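LbaCas13a H328A (C2c2) (Lachnospiraceae bacterium NK4A179, PDB 5WLH) binds pre-crRNA and acts as an RNA-targeting nuclease of the CRISPR-Cas13a family, probably cleaving the RNAs that its bound guide recognises. Local coordinates at residues A[27-32]-A[46-51]; A[456-461]-A[478-483]; A[488-493]-A[929-934]. All coordinates share one frame; numbering follows the deposited sequence. Where two conformers were deposited one is given.

Contact 1: A[27-32]-A[46-51]; sequences VSENRS and KSRKND
Glu29 and Arg48 approach from opposite directions, the carboxylate oxygen OE2 arriving at the guanidinium edge. OE2 of Glu29 lies 3.6 Å from NH2 of Arg48, near the guanidinium plane. The two flat groups are nevertheless turned 88° against each other, so this long salt bridge is single-pronged rather than a side-by-side pair. Glu29 is exposed and poorly ordered, which fits a loose grip. Arg48 arrives as a rod, with CG anti to its backbone N (chi1 170°) and the chain extended on to NE. CA of Val27 and CA of Arg48 are 10.8 Å apart, and the extended arginine bridges that separation. Val27 lies in the last part of strand 22-28 and Glu29 just beyond its end, in the turn of a beta hairpin whose second strand is 33-39; within the turn Glu29 N bonds to Ser32 O at 3.0 Å. The segment 46-51 then runs back beside strand 33-39, with Lys49 and Leu37 joined through their backbones, and Arg48 reaches across that strand, touching Ile36 and forming a second salt bridge with Glu34. Beside this pair, CG2 of the buried Val27 comes obliquely to NH2 of Arg48, at 3.9 Å.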
loop_
_atom_site.group_PDB
_atom_site.type_symbol
_atom_site.label_atom_id
_atom_site.label_comp_id
_atom_site.label_asym_id
_atom_site.label_seq_id
_atom_site.Cartn_x
_atom_site.Cartn_y
_atom_site.Cartn_z
ATOM N N VAL A 27 -24.183 -5.222 -6.912
ATOM C CA VAL A 27 -25.100 -4.116 -7.165
ATOM C C VAL A 27 -26.253 -4.211 -6.183
ATOM O O VAL A 27 -26.606 -5.294 -5.702
ATOM C CB VAL A 27 -25.599 -4.088 -8.623
ATOM C CG1 VAL A 27 -24.417 -3.912 -9.579
ATOM C CG2 VAL A 27 -26.395 -5.336 -8.944
ATOM N N SER A 28 -26.846 -3.059 -5.881
ATOM C CA SER A 28 -27.940 -2.972 -4.930
ATOM C C SER A 28 -29.079 -2.228 -5.607
ATOM O O SER A 28 -28.930 -1.053 -5.951
ATOM C CB SER A 28 -27.492 -2.251 -3.656
ATOM O OG SER A 28 -28.443 -2.409 -2.629
ATOM N N GLU A 29 -30.200 -2.907 -5.825
ATOM C CA GLU A 29 -31.285 -2.256 -6.551
ATOM C C GLU A 29 -32.323 -1.667 -5.602
ATOM O O GLU A 29 -32.387 -0.442 -5.433
ATOM C CB GLU A 29 -31.919 -3.236 -7.537
ATOM C CG GLU A 29 -30.890 -3.833 -8.492
ATOM C CD GLU A 29 -31.308 -3.754 -9.952
ATOM O OE1 GLU A 29 -32.501 -3.487 -10.225
ATOM O OE2 GLU A 29 -30.431 -3.956 -10.823
ATOM N N ASN A 30 -33.137 -2.510 -4.977
ATOM C CA ASN A 30 -34.156 -2.057 -4.028
ATOM C C ASN A 30 -33.942 -2.780 -2.701
ATOM O O ASN A 30 -34.709 -3.672 -2.325
ATOM C CB ASN A 30 -35.565 -2.281 -4.589
ATOM C CG ASN A 30 -35.952 -1.233 -5.620
ATOM O OD1 ASN A 30 -36.170 -0.066 -5.285
ATOM N ND2 ASN A 30 -36.043 -1.646 -6.879
ATOM N N ARG A 31 -32.875 -2.394 -2.001
ATOM C CA ARG A 31 -32.454 -2.997 -0.734
ATOM C C ARG A 31 -32.281 -4.512 -0.841
ATOM O O ARG A 31 -32.263 -5.219 0.173
ATOM C CB ARG A 31 -33.409 -2.636 0.405
ATOM C CG ARG A 31 -32.673 -2.234 1.668
ATOM C CD ARG A 31 -33.609 -1.736 2.743
ATOM N NE ARG A 31 -33.355 -0.330 3.042
ATOM C CZ ARG A 31 -34.082 0.399 3.879
ATOM N NH1 ARG A 31 -35.107 -0.153 4.513
ATOM N NH2 ARG A 31 -33.776 1.671 4.095
ATOM N N SER A 32 -32.149 -5.016 -2.063
ATOM C CA SER A 32 -31.682 -6.364 -2.323
ATOM C C SER A 32 -30.449 -6.263 -3.206
ATOM O O SER A 32 -30.314 -5.334 -4.007
ATOM C CB SER A 32 -32.747 -7.211 -3.010
ATOM O OG SER A 32 -33.108 -6.627 -4.243
ATOM N N LYS A 46 -23.996 -4.692 -23.175
ATOM C CA LYS A 46 -23.140 -5.794 -23.590
ATOM C C LYS A 46 -22.179 -6.206 -22.487
ATOM O O LYS A 46 -21.357 -7.102 -22.704
ATOM C CB LYS A 46 -22.329 -5.424 -24.845
ATOM C CG LYS A 46 -23.164 -4.970 -26.042
ATOM C CD LYS A 46 -23.025 -5.950 -27.201
ATOM C CE LYS A 46 -24.018 -5.646 -28.322
ATOM N NZ LYS A 46 -25.012 -6.747 -28.528
ATOM N N SER A 47 -22.254 -5.581 -21.312
ATOM C CA SER A 47 -21.274 -5.829 -20.257
ATOM C C SER A 47 -21.802 -6.793 -19.204
ATOM O O SER A 47 -21.227 -7.865 -18.977
ATOM C CB SER A 47 -20.868 -4.508 -19.592
ATOM O OG SER A 47 -19.949 -4.754 -18.543
ATOM N N ARG A 48 -22.871 -6.406 -18.522
ATOM C CA ARG A 48 -23.375 -7.184 -17.405
ATOM C C ARG A 48 -24.020 -8.472 -17.896
ATOM O O ARG A 48 -24.865 -8.442 -18.793
ATOM C CB ARG A 48 -24.383 -6.356 -16.622
ATOM C CG ARG A 48 -25.137 -7.123 -15.593
ATOM C CD ARG A 48 -25.984 -6.187 -14.737
ATOM N NE ARG A 48 -26.866 -6.929 -13.855
ATOM C CZ ARG A 48 -27.606 -6.380 -12.892
ATOM N NH1 ARG A 48 -28.377 -7.150 -12.140
ATOM N NH2 ARG A 48 -27.567 -5.076 -12.674
ATOM N N LYS A 49 -23.637 -9.608 -17.296
ATOM C CA LYS A 49 -24.198 -10.899 -17.695
ATOM C C LYS A 49 -25.519 -11.169 -16.981
ATOM O O LYS A 49 -25.610 -11.039 -15.759
ATOM C CB LYS A 49 -23.206 -12.024 -17.391
ATOM C CG LYS A 49 -21.903 -11.863 -18.104
ATOM C CD LYS A 49 -20.958 -13.037 -17.807
ATOM C CE LYS A 49 -19.580 -12.729 -18.343
ATOM N NZ LYS A 49 -19.595 -12.559 -19.830
ATOM N N ASN A 50 -26.546 -11.554 -17.750
ATOM C CA ASN A 50 -27.804 -11.979 -17.153
ATOM C C ASN A 50 -27.607 -13.358 -16.527
ATOM O O ASN A 50 -26.547 -13.964 -16.654
ATOM C CB ASN A 50 -28.932 -11.971 -18.192
ATOM C CG ASN A 50 -28.635 -12.845 -19.411
ATOM O OD1 ASN A 50 -28.231 -14.001 -19.277
ATOM N ND2 ASN A 50 -28.859 -12.297 -20.610
ATOM N N ASP A 51 -28.643 -13.864 -15.849
ATOM C CA ASP A 51 -28.472 -15.079 -15.051
ATOM C C ASP A 51 -28.014 -16.244 -15.913
ATOM O O ASP A 51 -27.071 -16.965 -15.557
ATOM C CB ASP A 51 -29.775 -15.434 -14.337
ATOM C CG ASP A 51 -30.079 -14.501 -13.190
ATOM O OD1 ASP A 51 -29.127 -14.016 -12.545
ATOM O OD2 ASP A 51 -31.272 -14.241 -12.938
#

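Contact 2: A[456-461]-A[478-483]; sequences YNYAMD and EEYLSG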
loop_
_atom_site.group_PDB
_atom_site.type_symbol
_atom_site.label_atom_id
_atom_site.label_comp_id
_atom_site.label_asym_id
_atom_site.label_seq_id
_atom_site.Cartn_x
_atom_site.Cartn_y
_atom_site.Cartn_z
ATOM N N TYR A 456 -20.311 6.636 8.528
ATOM C CA TYR A 456 -19.565 7.854 8.239
ATOM C C TYR A 456 -19.785 8.324 6.808
ATOM O O TYR A 456 -19.933 9.528 6.550
ATOM C CB TYR A 456 -18.069 7.628 8.449
ATOM C CG TYR A 456 -17.251 8.858 8.122
ATOM C CD1 TYR A 456 -17.288 9.969 8.963
ATOM C CD2 TYR A 456 -16.451 8.920 6.991
ATOM C CE1 TYR A 456 -16.540 11.094 8.685
ATOM C CE2 TYR A 456 -15.696 10.052 6.707
ATOM C CZ TYR A 456 -15.760 11.139 7.561
ATOM O OH TYR A 456 -15.029 12.272 7.313
ATOM N N ASN A 457 -19.771 7.395 5.863
ATOM C CA ASN A 457 -19.809 7.805 4.474
ATOM C C ASN A 457 -21.222 8.102 4.002
ATOM O O ASN A 457 -21.408 8.974 3.143
ATOM C CB ASN A 457 -19.158 6.732 3.610
ATOM C CG ASN A 457 -17.651 6.798 3.697
ATOM O OD1 ASN A 457 -17.037 7.667 3.087
ATOM N ND2 ASN A 457 -17.058 5.939 4.505
ATOM N N TYR A 458 -22.214 7.424 4.550
ATOM C CA TYR A 458 -23.551 7.482 3.992
ATOM C C TYR A 458 -24.645 7.929 4.952
ATOM O O TYR A 458 -25.786 8.100 4.503
ATOM C CB TYR A 458 -23.931 6.117 3.407
ATOM C CG TYR A 458 -22.945 5.621 2.377
ATOM C CD1 TYR A 458 -22.489 6.461 1.363
ATOM C CD2 TYR A 458 -22.469 4.319 2.420
ATOM C CE1 TYR A 458 -21.587 6.019 0.416
ATOM C CE2 TYR A 458 -21.561 3.862 1.468
ATOM C CZ TYR A 458 -21.122 4.719 0.488
ATOM O OH TYR A 458 -20.232 4.286 -0.457
ATOM N N ALA A 459 -24.357 8.119 6.238
ATOM C CA ALA A 459 -25.410 8.500 7.176
ATOM C C ALA A 459 -25.019 9.709 8.020
ATOM O O ALA A 459 -25.537 9.885 9.128
ATOM C CB ALA A 459 -25.800 7.325 8.077
ATOM N N MET A 460 -24.131 10.571 7.506
ATOM C CA MET A 460 -23.684 11.755 8.234
ATOM C C MET A 460 -23.727 12.982 7.332
ATOM O O MET A 460 -22.900 13.877 7.458
ATOM C CB MET A 460 -22.277 11.549 8.799
ATOM C CG MET A 460 -22.172 10.364 9.756
ATOM S SD MET A 460 -23.054 10.595 11.315
ATOM C CE MET A 460 -22.052 11.849 12.123
ATOM N N ASP A 461 -24.668 12.996 6.387
ATOM C CA ASP A 461 -24.819 14.106 5.444
ATOM C C ASP A 461 -24.770 15.478 6.124
ATOM O O ASP A 461 -24.156 16.420 5.612
ATOM C CB ASP A 461 -26.159 13.929 4.724
ATOM C CG ASP A 461 -26.091 14.227 3.260
ATOM O OD1 ASP A 461 -25.617 15.326 2.896
ATOM O OD2 ASP A 461 -26.549 13.360 2.478
ATOM N N GLU A 478 -30.478 9.576 1.254
ATOM C CA GLU A 478 -31.527 9.014 0.403
ATOM C C GLU A 478 -30.967 8.071 -0.656
ATOM O O GLU A 478 -31.578 7.039 -0.958
ATOM C CB GLU A 478 -32.316 10.146 -0.261
ATOM C CG GLU A 478 -33.488 9.684 -1.117
ATOM C CD GLU A 478 -33.093 9.402 -2.560
ATOM O OE1 GLU A 478 -32.366 10.228 -3.154
ATOM O OE2 GLU A 478 -33.512 8.350 -3.098
ATOM N N GLU A 479 -29.819 8.412 -1.246
ATOM C CA GLU A 479 -29.278 7.603 -2.336
ATOM C C GLU A 479 -28.806 6.229 -1.873
ATOM O O GLU A 479 -28.611 5.348 -2.717
ATOM C CB GLU A 479 -28.115 8.323 -3.031
ATOM C CG GLU A 479 -28.315 9.812 -3.263
ATOM C CD GLU A 479 -27.852 10.665 -2.088
ATOM O OE1 GLU A 479 -28.673 10.934 -1.182
ATOM O OE2 GLU A 479 -26.665 11.071 -2.077
ATOM N N TYR A 480 -28.619 6.028 -0.566
ATOM C CA TYR A 480 -28.078 4.784 -0.029
ATOM C C TYR A 480 -29.099 3.967 0.743
ATOM O O TYR A 480 -28.763 2.886 1.228
ATOM C CB TYR A 480 -26.850 5.092 0.843
ATOM C CG TYR A 480 -25.808 5.775 0.004
ATOM C CD1 TYR A 480 -25.042 5.049 -0.910
ATOM C CD2 TYR A 480 -25.644 7.151 0.052
ATOM C CE1 TYR A 480 -24.113 5.676 -1.708
ATOM C CE2 TYR A 480 -24.718 7.790 -0.747
ATOM C CZ TYR A 480 -23.953 7.043 -1.625
ATOM O OH TYR A 480 -23.032 7.677 -2.413
ATOM N N LEU A 481 -30.353 4.430 0.850
ATOM C CA LEU A 481 -31.333 3.647 1.592
ATOM C C LEU A 481 -31.580 2.311 0.922
ATOM O O LEU A 481 -31.904 1.330 1.598
ATOM C CB LEU A 481 -32.652 4.410 1.720
ATOM C CG LEU A 481 -32.711 5.450 2.835
ATOM C CD1 LEU A 481 -33.970 6.290 2.672
ATOM C CD2 LEU A 481 -32.656 4.782 4.215
ATOM N N SER A 482 -31.422 2.253 -0.396
ATOM C CA SER A 482 -31.599 1.017 -1.136
ATOM C C SER A 482 -30.331 0.179 -1.197
ATOM O O SER A 482 -30.320 -0.851 -1.879
ATOM C CB SER A 482 -32.094 1.323 -2.551
ATOM O OG SER A 482 -33.449 1.738 -2.500
ATOM N N GLY A 483 -29.271 0.595 -0.522
ATOM C CA GLY A 483 -28.112 -0.253 -0.325
ATOM C C GLY A 483 -26.874 0.275 -1.032
ATOM O O GLY A 483 -26.906 1.237 -1.799
#
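Tyr458 and Tyr480 lay their rings face to face, with centroids 3.8 Å apart and planes inclined by 25°, and this one stack makes up nearly the whole contact. Followed outward from the backbone, Tyr458 meets its partner almost at once: its CB already lies 3.9 Å from CG of Tyr480. CG is anti to the carbonyl carbon (chi1 -56°), a turn that sends the ring off the last turn of the helix and over the other tyrosine. CG of Tyr458 faces CG of Tyr480, but the side chains cross, so the ring axes diverge from there and CD1 of Tyr458 comes over the centre of the Tyr480 ring, 3.2 Å above its plane. Next along the same edge, CE1 comes to 3.3 Å from CZ of Tyr480, close enough to show how tightly the faces are pressed. CZ is drawing away, with CE1 of Tyr480 at 3.8 Å, as expected for planes that are tilted. The phenol oxygen of Tyr458 leaves the stack altogether and packs against CB of Asp488 and CD1 of Ile492. Behind the ring, CB of Asn457 lies over the centre of the other face; behind Tyr480, CB of Glu479 is offset toward the rim, and Asn947 also touches this tyrosine.

Tyr480 begins a type I turn closed by Gly483 N to Tyr480 O at 2.9 Å. The stack thus fastens the C-terminal end of helix 429-458 to the loop between strand 470-472 and helix 486-517, beside backbone bonds from Tyr458 to Ser477 and from Ala459 to Gly474, while Tyr489 and Ile492 of helix 486-517, which follows the loop, pack against Tyr458.

Contact 3: A[488-493]-A[929-934]; sequences DYELIK and KQYVWD. With nucleotides of chain B.
Tyr931 reaches over to Glu490 and Lys493, yet the two helices are joined at this point less by each other than by one shared ribose hydroxyl of the RNA. The hydroxyl of Tyr931 donates to O2' of A25 of chain B at 2.6 Å, and that O2' in turn donates to OE1 of Glu490 in a short bond of 2.5 Å. The same tyrosine ring lies flat against the adenine of A25, whose N3 sits over the ring centre, 3.3 Å above its plane. A first torsion of -169°, with CG pointing away from the backbone N, swings the ring toward the other helix, where it meets both base and sugar. Gln930 fixes the far end of the base, its OE1 accepting from N6 of A25 in a nearly straight bond (174°). Lys493 lays its CD at the edge of the tyrosine ring, 3.3 Å from OH, before NZ goes on to O2' of U27 of chain B and forms a salt bridge with another phosphate of the bound RNA. Glu490 OE1 is also paired with Arg938. A leucine in place of Tyr931 would probably leave the adenine without its stacking partner and the A25 2'-hydroxyl without its tyrosine donor. Away from the RNA, CD2 of Leu491 and CG1 of Val932 meet at 4.2 Å. Segments 488-493 and 929-934 run almost antiparallel (172°), a helix pair lining the pre-crRNA binding site: stacking holds the base, the Gln930 bond is consistent with adenine recognition, and the 2'-hydroxyl bonds would be expected to favour RNA over DNA.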
loop_
_atom_site.group_PDB
_atom_site.type_symbol
_atom_site.label_atom_id
_atom_site.label_comp_id
_atom_site.label_asym_id
_atom_site.label_seq_id
_atom_site.Cartn_x
_atom_site.Cartn_y
_atom_site.Cartn_z
ATOM N N ASP A 488 -19.571 1.844 -5.094
ATOM C CA ASP A 488 -19.601 2.853 -4.033
ATOM C C ASP A 488 -18.353 2.769 -3.170
ATOM O O ASP A 488 -17.761 3.790 -2.797
ATOM C CB ASP A 488 -20.835 2.665 -3.134
ATOM C CG ASP A 488 -22.135 3.022 -3.820
ATOM O OD1 ASP A 488 -22.128 3.897 -4.693
ATOM O OD2 ASP A 488 -23.167 2.439 -3.453
ATOM N N TYR A 489 -17.973 1.547 -2.795
ATOM C CA TYR A 489 -16.808 1.385 -1.932
ATOM C C TYR A 489 -15.510 1.609 -2.689
ATOM O O TYR A 489 -14.512 2.032 -2.093
ATOM C CB TYR A 489 -16.844 0.008 -1.282
ATOM C CG TYR A 489 -17.520 0.021 0.084
ATOM C CD1 TYR A 489 -18.536 0.923 0.371
ATOM C CD2 TYR A 489 -17.135 -0.874 1.071
ATOM C CE1 TYR A 489 -19.146 0.938 1.633
ATOM C CE2 TYR A 489 -17.739 -0.881 2.330
ATOM C CZ TYR A 489 -18.738 0.028 2.599
ATOM O OH TYR A 489 -19.313 0.013 3.836
ATOM N N GLU A 490 -15.480 1.320 -3.990
ATOM C CA GLU A 490 -14.308 1.703 -4.765
ATOM C C GLU A 490 -14.092 3.216 -4.709
ATOM O O GLU A 490 -12.964 3.688 -4.522
ATOM C CB GLU A 490 -14.461 1.219 -6.206
ATOM C CG GLU A 490 -14.405 -0.289 -6.355
ATOM C CD GLU A 490 -14.313 -0.680 -7.806
ATOM O OE1 GLU A 490 -13.178 -0.922 -8.292
ATOM O OE2 GLU A 490 -15.385 -0.706 -8.456
ATOM N N LEU A 491 -15.168 3.989 -4.838
ATOM C CA LEU A 491 -15.051 5.442 -4.733
ATOM C C LEU A 491 -14.542 5.858 -3.357
ATOM O O LEU A 491 -13.673 6.732 -3.252
ATOM C CB LEU A 491 -16.403 6.098 -5.012
ATOM C CG LEU A 491 -16.911 6.052 -6.463
ATOM C CD1 LEU A 491 -18.339 6.565 -6.486
ATOM C CD2 LEU A 491 -16.034 6.902 -7.362
ATOM N N ILE A 492 -15.056 5.231 -2.292
ATOM C CA ILE A 492 -14.554 5.538 -0.950
ATOM C C ILE A 492 -13.063 5.254 -0.869
ATOM O O ILE A 492 -12.290 6.056 -0.333
ATOM C CB ILE A 492 -15.323 4.745 0.122
ATOM C CG1 ILE A 492 -16.762 5.261 0.246
ATOM C CG2 ILE A 492 -14.600 4.850 1.481
ATOM C CD1 ILE A 492 -17.612 4.379 1.121
ATOM N N LYS A 493 -12.633 4.112 -1.411
ATOM C CA LYS A 493 -11.214 3.772 -1.373
ATOM C C LYS A 493 -10.386 4.826 -2.092
ATOM O O LYS A 493 -9.370 5.291 -1.565
ATOM C CB LYS A 493 -10.978 2.386 -1.974
ATOM C CG LYS A 493 -9.573 1.852 -1.680
ATOM C CD LYS A 493 -9.138 0.754 -2.658
ATOM C CE LYS A 493 -7.673 0.337 -2.437
ATOM N NZ LYS A 493 -7.266 0.390 -1.002
ATOM N N LYS A 929 -7.384 10.363 -9.802
ATOM C CA LYS A 929 -8.277 10.783 -10.877
ATOM C C LYS A 929 -8.607 9.612 -11.799
ATOM O O LYS A 929 -9.764 9.431 -12.200
ATOM C CB LYS A 929 -7.642 11.922 -11.662
ATOM C CG LYS A 929 -8.564 12.503 -12.744
ATOM C CD LYS A 929 -7.874 13.644 -13.487
ATOM C CE LYS A 929 -8.833 14.287 -14.495
ATOM N NZ LYS A 929 -8.361 15.622 -14.949
ATOM N N GLN A 930 -7.607 8.793 -12.113
ATOM C CA GLN A 930 -7.822 7.655 -12.996
ATOM C C GLN A 930 -8.714 6.617 -12.348
ATOM O O GLN A 930 -9.541 6.004 -13.024
ATOM C CB GLN A 930 -6.489 7.018 -13.378
ATOM C CG GLN A 930 -6.582 6.152 -14.637
ATOM C CD GLN A 930 -7.047 4.745 -14.374
ATOM O OE1 GLN A 930 -6.914 4.232 -13.255
ATOM N NE2 GLN A 930 -7.558 4.078 -15.427
ATOM N N TYR A 931 -8.517 6.368 -11.047
ATOM C CA TYR A 931 -9.338 5.389 -10.338
ATOM C C TYR A 931 -10.802 5.816 -10.345
ATOM O O TYR A 931 -11.694 5.037 -10.693
ATOM C CB TYR A 931 -8.793 5.235 -8.911
ATOM C CG TYR A 931 -9.316 4.102 -8.052
ATOM C CD1 TYR A 931 -10.103 3.071 -8.568
ATOM C CD2 TYR A 931 -8.995 4.069 -6.700
ATOM C CE1 TYR A 931 -10.568 2.047 -7.739
ATOM C CE2 TYR A 931 -9.439 3.066 -5.889
ATOM C CZ TYR A 931 -10.228 2.065 -6.397
ATOM O OH TYR A 931 -10.661 1.089 -5.529
ATOM N N VAL A 932 -11.062 7.077 -10.021
ATOM C CA VAL A 932 -12.441 7.550 -10.016
ATOM C C VAL A 932 -13.040 7.425 -11.412
ATOM O O VAL A 932 -14.181 6.983 -11.575
ATOM C CB VAL A 932 -12.498 8.995 -9.486
ATOM C CG1 VAL A 932 -13.876 9.606 -9.714
ATOM C CG2 VAL A 932 -12.113 9.038 -7.983
ATOM N N TRP A 933 -12.281 7.811 -12.439
ATOM C CA TRP A 933 -12.775 7.665 -13.807
ATOM C C TRP A 933 -13.095 6.207 -14.114
ATOM O O TRP A 933 -14.135 5.897 -14.709
ATOM C CB TRP A 933 -11.727 8.217 -14.779
ATOM C CG TRP A 933 -11.927 7.892 -16.255
ATOM C CD1 TRP A 933 -12.613 8.646 -17.183
ATOM C CD2 TRP A 933 -11.405 6.766 -16.963
ATOM N NE1 TRP A 933 -12.551 8.042 -18.422
ATOM C CE2 TRP A 933 -11.830 6.881 -18.311
ATOM C CE3 TRP A 933 -10.633 5.661 -16.593
ATOM C CZ2 TRP A 933 -11.491 5.942 -19.281
ATOM C CZ3 TRP A 933 -10.308 4.723 -17.554
ATOM C CH2 TRP A 933 -10.737 4.871 -18.891
ATOM N N ASP A 934 -12.218 5.298 -13.693
ATOM C CA ASP A 934 -12.396 3.892 -14.029
ATOM C C ASP A 934 -13.615 3.303 -13.327
ATOM O O ASP A 934 -14.328 2.466 -13.896
ATOM C CB ASP A 934 -11.127 3.120 -13.663
ATOM C CG ASP A 934 -11.144 1.707 -14.195
ATOM O OD1 ASP A 934 -11.103 1.547 -15.435
ATOM O OD2 ASP A 934 -11.199 0.761 -13.384
ATOM P P A B 25 -10.556 -6.483 -8.014
ATOM O OP1 A B 25 -11.634 -6.187 -9.004
ATOM O OP2 A B 25 -9.686 -7.664 -8.206
ATOM O "O5'" A B 25 -9.641 -5.191 -7.932
ATOM C "C5'" A B 25 -8.623 -5.061 -6.948
ATOM C "C4'" A B 25 -8.636 -3.683 -6.344
ATOM O "O4'" A B 25 -8.121 -2.715 -7.300
ATOM C "C3'" A B 25 -10.015 -3.171 -5.919
ATOM O "O3'" A B 25 -9.871 -2.427 -4.716
ATOM C "C2'" A B 25 -10.377 -2.191 -7.024
ATOM O "O2'" A B 25 -11.286 -1.183 -6.630
ATOM C "C1'" A B 25 -9.009 -1.615 -7.354
ATOM N N9 A B 25 -8.948 -0.961 -8.654
ATOM C C8 A B 25 -9.665 -1.277 -9.783
ATOM N N7 A B 25 -9.440 -0.459 -10.785
ATOM C C5 A B 25 -8.527 0.447 -10.266
ATOM C C6 A B 25 -7.891 1.560 -10.827
ATOM N N6 A B 25 -8.103 1.945 -12.088
ATOM N N1 A B 25 -7.048 2.269 -10.049
ATOM C C2 A B 25 -6.840 1.881 -8.786
ATOM N N3 A B 25 -7.390 0.846 -8.149
ATOM C C4 A B 25 -8.224 0.166 -8.954
ATOM P P A B 26 -10.107 -3.152 -3.318
ATOM O OP1 A B 26 -9.268 -2.441 -2.322
ATOM O OP2 A B 26 -10.020 -4.613 -3.538
ATOM O "O5'" A B 26 -11.626 -2.827 -2.997
ATOM C "C5'" A B 26 -12.049 -1.545 -2.542
ATOM C "C4'" A B 26 -13.323 -1.689 -1.749
ATOM O "O4'" A B 26 -14.392 -2.077 -2.656
ATOM C "C3'" A B 26 -13.264 -2.776 -0.684
ATOM O "O3'" A B 26 -14.149 -2.437 0.377
ATOM C "C2'" A B 26 -13.802 -3.990 -1.433
ATOM O "O2'" A B 26 -14.287 -5.040 -0.626
ATOM C "C1'" A B 26 -14.889 -3.356 -2.304
ATOM N N9 A B 26 -15.079 -4.104 -3.542
ATOM C C8 A B 26 -14.405 -3.920 -4.722
ATOM N N7 A B 26 -14.754 -4.790 -5.651
ATOM C C5 A B 26 -15.707 -5.569 -5.029
ATOM C C6 A B 26 -16.465 -6.655 -5.506
ATOM N N6 A B 26 -16.318 -7.120 -6.756
ATOM N N1 A B 26 -17.316 -7.241 -4.651
ATOM C C2 A B 26 -17.435 -6.753 -3.402
ATOM N N3 A B 26 -16.777 -5.733 -2.852
ATOM C C4 A B 26 -15.925 -5.173 -3.733
ATOM P P U B 27 -13.821 -2.903 1.877
ATOM O OP1 U B 27 -13.883 -4.359 1.956
ATOM O OP2 U B 27 -14.654 -2.130 2.839
ATOM O "O5'" U B 27 -12.313 -2.459 2.064
ATOM C "C5'" U B 27 -11.679 -2.568 3.322
ATOM C "C4'" U B 27 -10.200 -2.688 3.102
ATOM O "O4'" U B 27 -9.906 -4.035 2.651
ATOM C "C3'" U B 27 -9.626 -1.750 2.022
ATOM O "O3'" U B 27 -8.380 -1.246 2.462
ATOM C "C2'" U B 27 -9.332 -2.703 0.868
ATOM O "O2'" U B 27 -8.314 -2.264 -0.013
ATOM C "C1'" U B 27 -8.930 -3.941 1.651
ATOM N N1 U B 27 -8.810 -5.193 0.895
ATOM C C2 U B 27 -7.876 -6.105 1.378
ATOM O O2 U B 27 -7.259 -5.923 2.410
ATOM N N3 U B 27 -7.724 -7.252 0.628
ATOM C C4 U B 27 -8.397 -7.547 -0.538
ATOM O O4 U B 27 -8.155 -8.614 -1.121
ATOM C C5 U B 27 -9.315 -6.537 -0.978
ATOM C C6 U B 27 -9.486 -5.414 -0.275
#

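In the fold
From the N terminus, contact 1 comes first, returning the chain after hairpin 22-39 to the tip of its first strand just before helix 51-64 begins. Some four hundred residues later, contact 2 closes the short excursion between helix 429-458 and helix 486-517. Contact 3 starts on that second helix and closes a far longer path, pairing it with helix 915-941. The three follow in series, none nesting in or crossing another. In space they form a chain of neighbours: Ser28 and Arg31 probably hydrogen-bond to the carbonyls of Ser482 and Leu481, tying the hairpin turn to contact 2, and Asn457 packs on Ile492, linking contact 2 to the RNA-binding helix of contact 3.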